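YaeQ family protein (PDB 2OT9) is of unknown function but belongs to the YaeQ family, whose place in the PD-(D/E)XK clan hints at a nuclease-like fold. Local coordinates at residues A2-L14 and E23-E35. Sequence-based numbering, arbitrary orientation.
Sequences AQPSTTYKFELNL and ESVKQTIARHPSE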
loop_
_atom_site.group_PDB
_atom_site.type_symbol
_atom_site.label_atom_id
_atom_site.label_comp_id
_atom_site.label_asym_id
_atom_site.label_seq_id
_atom_site.Cartn_x
_atom_site.Cartn_y
_atom_site.Cartn_z
ATOM N N ALA A 2 -7.835 -6.756 -17.181
ATOM C CA ALA A 2 -8.748 -7.007 -18.332
ATOM C C ALA A 2 -9.263 -8.447 -18.321
ATOM O O ALA A 2 -8.463 -9.381 -18.406
ATOM C CB ALA A 2 -8.031 -6.695 -19.660
ATOM N N GLN A 3 -10.577 -8.657 -18.205
ATOM C CA GLN A 3 -11.602 -7.623 -17.994
ATOM C C GLN A 3 -12.825 -8.259 -17.301
ATOM O O GLN A 3 -12.978 -9.485 -17.337
ATOM C CB GLN A 3 -11.994 -6.946 -19.317
ATOM C CG GLN A 3 -11.639 -5.461 -19.366
ATOM C CD GLN A 3 -11.244 -4.966 -20.744
ATOM O OE1 GLN A 3 -10.388 -4.083 -20.867
ATOM N NE2 GLN A 3 -11.864 -5.522 -21.790
ATOM N N PRO A 4 -13.697 -7.445 -16.664
ATOM C CA PRO A 4 -13.736 -5.969 -16.569
ATOM C C PRO A 4 -12.614 -5.322 -15.729
ATOM O O PRO A 4 -12.617 -5.435 -14.499
ATOM C CB PRO A 4 -15.116 -5.690 -15.958
ATOM C CG PRO A 4 -15.462 -6.938 -15.197
ATOM C CD PRO A 4 -14.817 -8.076 -15.932
ATOM N N SER A 5 -11.677 -4.652 -16.407
ATOM C CA SER A 5 -10.622 -3.851 -15.772
ATOM C C SER A 5 -11.088 -2.409 -15.552
ATOM O O SER A 5 -10.972 -1.570 -16.451
ATOM C CB SER A 5 -9.351 -3.854 -16.636
ATOM O OG SER A 5 -8.389 -2.922 -16.151
ATOM N N THR A 6 -11.602 -2.124 -14.355
ATOM C CA THR A 6 -12.240 -0.834 -14.079
ATOM C C THR A 6 -11.196 0.268 -13.844
ATOM O O THR A 6 -10.238 0.073 -13.099
ATOM C CB THR A 6 -13.208 -0.896 -12.861
ATOM O OG1 THR A 6 -13.706 -2.226 -12.674
ATOM C CG2 THR A 6 -14.372 0.026 -13.072
ATOM N N THR A 7 -11.379 1.406 -14.515
ATOM C CA THR A 7 -10.521 2.576 -14.308
ATOM C C THR A 7 -11.097 3.467 -13.207
ATOM O O THR A 7 -12.284 3.811 -13.230
ATOM C CB THR A 7 -10.344 3.383 -15.602
ATOM O OG1 THR A 7 -9.793 2.529 -16.609
ATOM C CG2 THR A 7 -9.408 4.562 -15.390
ATOM N N TYR A 8 -10.253 3.802 -12.230
ATOM C CA TYR A 8 -10.624 4.706 -11.156
ATOM C C TYR A 8 -9.730 5.943 -11.187
ATOM O O TYR A 8 -8.570 5.866 -11.580
ATOM C CB TYR A 8 -10.456 4.024 -9.799
ATOM C CG TYR A 8 -11.477 2.957 -9.490
ATOM C CD1 TYR A 8 -12.495 3.189 -8.570
ATOM C CD2 TYR A 8 -11.424 1.720 -10.113
ATOM C CE1 TYR A 8 -13.441 2.203 -8.273
ATOM C CE2 TYR A 8 -12.367 0.739 -9.829
ATOM C CZ TYR A 8 -13.361 0.985 -8.897
ATOM O OH TYR A 8 -14.280 0.007 -8.606
ATOM N N LYS A 9 -10.282 7.065 -10.756
ATOM C CA LYS A 9 -9.526 8.294 -10.576
ATOM C C LYS A 9 -9.406 8.570 -9.080
ATOM O O LYS A 9 -10.419 8.603 -8.371
ATOM C CB LYS A 9 -10.245 9.449 -11.261
ATOM C CG LYS A 9 -10.475 9.241 -12.774
ATOM C CD LYS A 9 -9.347 9.850 -13.596
ATOM C CE LYS A 9 -9.378 9.374 -15.041
ATOM N NZ LYS A 9 -8.465 10.220 -15.875
ATOM N N PHE A 10 -8.172 8.763 -8.616
ATOM C CA PHE A 10 -7.869 8.997 -7.215
ATOM C C PHE A 10 -7.449 10.459 -7.070
ATOM O O PHE A 10 -6.511 10.910 -7.745
ATOM C CB PHE A 10 -6.736 8.064 -6.801
ATOM C CG PHE A 10 -6.337 8.135 -5.344
ATOM C CD1 PHE A 10 -7.281 8.242 -4.327
ATOM C CD2 PHE A 10 -5.004 7.969 -4.991
ATOM C CE1 PHE A 10 -6.880 8.233 -2.987
ATOM C CE2 PHE A 10 -4.608 7.959 -3.658
ATOM C CZ PHE A 10 -5.548 8.086 -2.656
ATOM N N GLU A 11 -8.172 11.190 -6.224
ATOM C CA GLU A 11 -7.836 12.577 -5.879
ATOM C C GLU A 11 -7.432 12.630 -4.404
ATOM O O GLU A 11 -8.261 12.411 -3.507
ATOM C CB GLU A 11 -9.021 13.516 -6.169
ATOM C CG GLU A 11 -9.581 13.352 -7.600
ATOM C CD GLU A 11 -10.641 14.380 -7.963
ATOM O OE1 GLU A 11 -10.977 15.217 -7.101
ATOM O OE2 GLU A 11 -11.130 14.354 -9.114
ATOM N N LEU A 12 -6.150 12.893 -4.164
ATOM C CA LEU A 12 -5.601 12.853 -2.809
ATOM C C LEU A 12 -5.121 14.232 -2.336
ATOM O O LEU A 12 -4.229 14.816 -2.958
ATOM C CB LEU A 12 -4.434 11.854 -2.741
ATOM C CG LEU A 12 -3.577 11.784 -1.463
ATOM C CD1 LEU A 12 -4.403 11.332 -0.253
ATOM C CD2 LEU A 12 -2.396 10.831 -1.679
ATOM N N ASN A 13 -5.720 14.747 -1.259
ATOM C CA ASN A 13 -5.145 15.879 -0.521
ATOM C C ASN A 13 -4.409 15.341 0.694
ATOM O O ASN A 13 -5.038 14.864 1.648
ATOM C CB ASN A 13 -6.211 16.893 -0.079
ATOM C CG ASN A 13 -6.939 17.523 -1.254
ATOM O OD1 ASN A 13 -6.349 17.780 -2.297
ATOM N ND2 ASN A 13 -8.225 17.780 -1.083
ATOM N N LEU A 14 -3.081 15.408 0.647
ATOM C CA LEU A 14 -2.227 14.808 1.674
ATOM C C LEU A 14 -1.600 15.859 2.583
ATOM O O LEU A 14 -0.978 16.819 2.097
ATOM C CB LEU A 14 -1.136 13.974 0.986
ATOM C CG LEU A 14 -0.056 13.292 1.843
ATOM C CD1 LEU A 14 -0.661 12.264 2.816
ATOM C CD2 LEU A 14 1.000 12.664 0.934
ATOM N N GLU A 23 0.561 17.875 -0.257
ATOM C CA GLU A 23 0.362 17.755 -1.712
ATOM C C GLU A 23 -1.106 17.513 -2.030
ATOM O O GLU A 23 -1.815 16.890 -1.244
ATOM C CB GLU A 23 1.146 16.567 -2.276
ATOM C CG GLU A 23 2.629 16.503 -1.954
ATOM C CD GLU A 23 3.492 17.400 -2.837
ATOM O OE1 GLU A 23 2.949 18.286 -3.546
ATOM O OE2 GLU A 23 4.729 17.215 -2.810
ATOM N N SER A 24 -1.551 18.034 -3.175
ATOM C CA SER A 24 -2.767 17.573 -3.843
ATOM C C SER A 24 -2.321 16.849 -5.100
ATOM O O SER A 24 -1.614 17.414 -5.942
ATOM C CB SER A 24 -3.690 18.730 -4.229
ATOM O OG SER A 24 -4.332 19.260 -3.091
ATOM N N VAL A 25 -2.726 15.591 -5.205
ATOM C CA VAL A 25 -2.275 14.698 -6.258
ATOM C C VAL A 25 -3.489 14.002 -6.898
ATOM O O VAL A 25 -4.502 13.758 -6.242
ATOM C CB VAL A 25 -1.308 13.608 -5.680
ATOM C CG1 VAL A 25 -0.845 12.649 -6.766
ATOM C CG2 VAL A 25 -0.102 14.259 -5.052
ATOM N N LYS A 26 -3.367 13.710 -8.187
ATOM C CA LYS A 26 -4.332 12.902 -8.914
ATOM C C LYS A 26 -3.599 11.711 -9.513
ATOM O O LYS A 26 -2.484 11.848 -10.020
ATOM C CB LYS A 26 -4.996 13.718 -10.016
ATOM C CG LYS A 26 -5.902 14.814 -9.486
ATOM C CD LYS A 26 -6.827 15.318 -10.557
ATOM C CE LYS A 26 -7.622 16.513 -10.074
ATOM N NZ LYS A 26 -8.440 17.070 -11.185
ATOM N N GLN A 27 -4.206 10.536 -9.415
ATOM C CA GLN A 27 -3.671 9.331 -10.033
ATOM C C GLN A 27 -4.786 8.582 -10.720
ATOM O O GLN A 27 -5.905 8.527 -10.208
ATOM C CB GLN A 27 -3.060 8.406 -8.976
ATOM C CG GLN A 27 -1.676 8.805 -8.504
ATOM C CD GLN A 27 -0.620 8.612 -9.571
ATOM O OE1 GLN A 27 0.297 9.425 -9.699
ATOM N NE2 GLN A 27 -0.750 7.545 -10.356
ATOM N N THR A 28 -4.481 8.012 -11.884
ATOM C CA THR A 28 -5.376 7.073 -12.535
ATOM C C THR A 28 -4.936 5.661 -12.139
ATOM O O THR A 28 -3.740 5.352 -12.127
ATOM C CB THR A 28 -5.372 7.283 -14.068
ATOM O OG1 THR A 28 -5.987 8.544 -14.368
ATOM C CG2 THR A 28 -6.148 6.174 -14.776
ATOM N N ILE A 29 -5.895 4.823 -11.770
ATOM C CA ILE A 29 -5.591 3.456 -11.346
ATOM C C ILE A 29 -6.445 2.446 -12.105
ATOM O O ILE A 29 -7.657 2.611 -12.235
ATOM C CB ILE A 29 -5.809 3.254 -9.835
ATOM C CG1 ILE A 29 -5.061 4.318 -9.039
ATOM C CG2 ILE A 29 -5.328 1.864 -9.402
ATOM C CD1 ILE A 29 -5.957 5.030 -8.110
ATOM N N ALA A 30 -5.783 1.422 -12.628
ATOM C CA ALA A 30 -6.451 0.309 -13.270
ATOM C C ALA A 30 -6.709 -0.767 -12.218
ATOM O O ALA A 30 -5.792 -1.201 -11.510
ATOM C CB ALA A 30 -5.601 -0.232 -14.392
ATOM N N ARG A 31 -7.968 -1.169 -12.105
ATOM C CA ARG A 31 -8.362 -2.200 -11.176
ATOM C C ARG A 31 -8.598 -3.509 -11.930
ATOM O O ARG A 31 -9.526 -3.622 -12.707
ATOM C CB ARG A 31 -9.621 -1.770 -10.456
ATOM C CG ARG A 31 -9.987 -2.662 -9.327
ATOM C CD ARG A 31 -11.380 -2.308 -8.882
ATOM N NE ARG A 31 -11.957 -3.408 -8.158
ATOM C CZ ARG A 31 -13.207 -3.464 -7.737
ATOM N NH1 ARG A 31 -14.037 -2.458 -7.958
ATOM N NH2 ARG A 31 -13.619 -4.544 -7.087
ATOM N N HIS A 32 -7.741 -4.489 -11.710
ATOM C CA HIS A 32 -7.903 -5.771 -12.374
ATOM C C HIS A 32 -9.174 -6.444 -11.790
ATOM O O HIS A 32 -9.500 -6.190 -10.640
ATOM C CB HIS A 32 -6.641 -6.617 -12.125
ATOM C CG HIS A 32 -6.688 -7.977 -12.749
ATOM N ND1 HIS A 32 -6.369 -8.204 -14.070
ATOM C CD2 HIS A 32 -7.041 -9.177 -12.235
ATOM C CE1 HIS A 32 -6.521 -9.489 -14.343
ATOM N NE2 HIS A 32 -6.925 -10.102 -13.243
ATOM N N PRO A 33 -9.899 -7.268 -12.579
ATOM C CA PRO A 33 -11.099 -7.958 -12.055
ATOM C C PRO A 33 -10.849 -8.771 -10.786
ATOM O O PRO A 33 -11.746 -8.894 -9.962
ATOM C CB PRO A 33 -11.505 -8.884 -13.199
ATOM C CG PRO A 33 -10.954 -8.253 -14.402
ATOM C CD PRO A 33 -9.680 -7.584 -14.004
ATOM N N SER A 34 -9.634 -9.286 -10.613
ATOM C CA SER A 34 -9.267 -10.060 -9.422
ATOM C C SER A 34 -8.879 -9.211 -8.210
ATOM O O SER A 34 -8.707 -9.738 -7.111
ATOM C CB SER A 34 -8.114 -11.000 -9.742
ATOM O OG SER A 34 -8.521 -11.934 -10.722
ATOM N N GLU A 35 -8.720 -7.913 -8.418
ATOM C CA GLU A 35 -8.389 -7.001 -7.334
ATOM C C GLU A 35 -9.672 -6.535 -6.661
ATOM O O GLU A 35 -10.489 -5.849 -7.278
ATOM C CB GLU A 35 -7.612 -5.790 -7.839
ATOM C CG GLU A 35 -7.309 -4.775 -6.732
ATOM C CD GLU A 35 -6.217 -3.800 -7.119
ATOM O OE1 GLU A 35 -6.177 -3.404 -8.302
ATOM O OE2 GLU A 35 -5.411 -3.418 -6.242
#
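R31 reaches across to Y8 in this antiparallel pair, the two arms of the hairpin formed by strands 6-16 and 21-31. The arginine is extended, with CG anti to its own backbone N (chi1 -171°), and its CD lies 3.3 Å from Y8 CE2. From there R31 NH1 donates to Y8 OH at 2.6 Å, close to the guanidinium plane, while ring and guanidinium planes are turned 49° apart. R31 NE bonds E35 O at 3.0 Å, also in that plane, so two partners fix the rotation of the group and tie the turn from H32 to E35 back to the strand.

Five hydrogen-bonded backbone pairs, from T6 with R31 to L14 with E23, carry two bonds each; of these T6 N to R31 O is weak.

On the sheet face that carries Y8, I29 CD1 approaches F10 CB at 3.4 Å, and W150 meets the F10 ring edge-to-face. Helix 37-49 covers V25, Q27, I29 and R31 here.

On the other face, S24 OG donates to N13 OD1 at 2.6 Å from above the carbonyl plane, and D151 takes N13 ND2. T7 CG2 touches T28 CG2 at 3.7 Å, whereas K9 NZ bonds T28 OG1 only weakly.

Strand 21-31 is an outermost strand of the sheet within the chain. Its chemistry implies a two-sided hairpin: a mixed face, with V25 and I29 among Q27 and R31, against helix 37-49, and a largely polar one opposite.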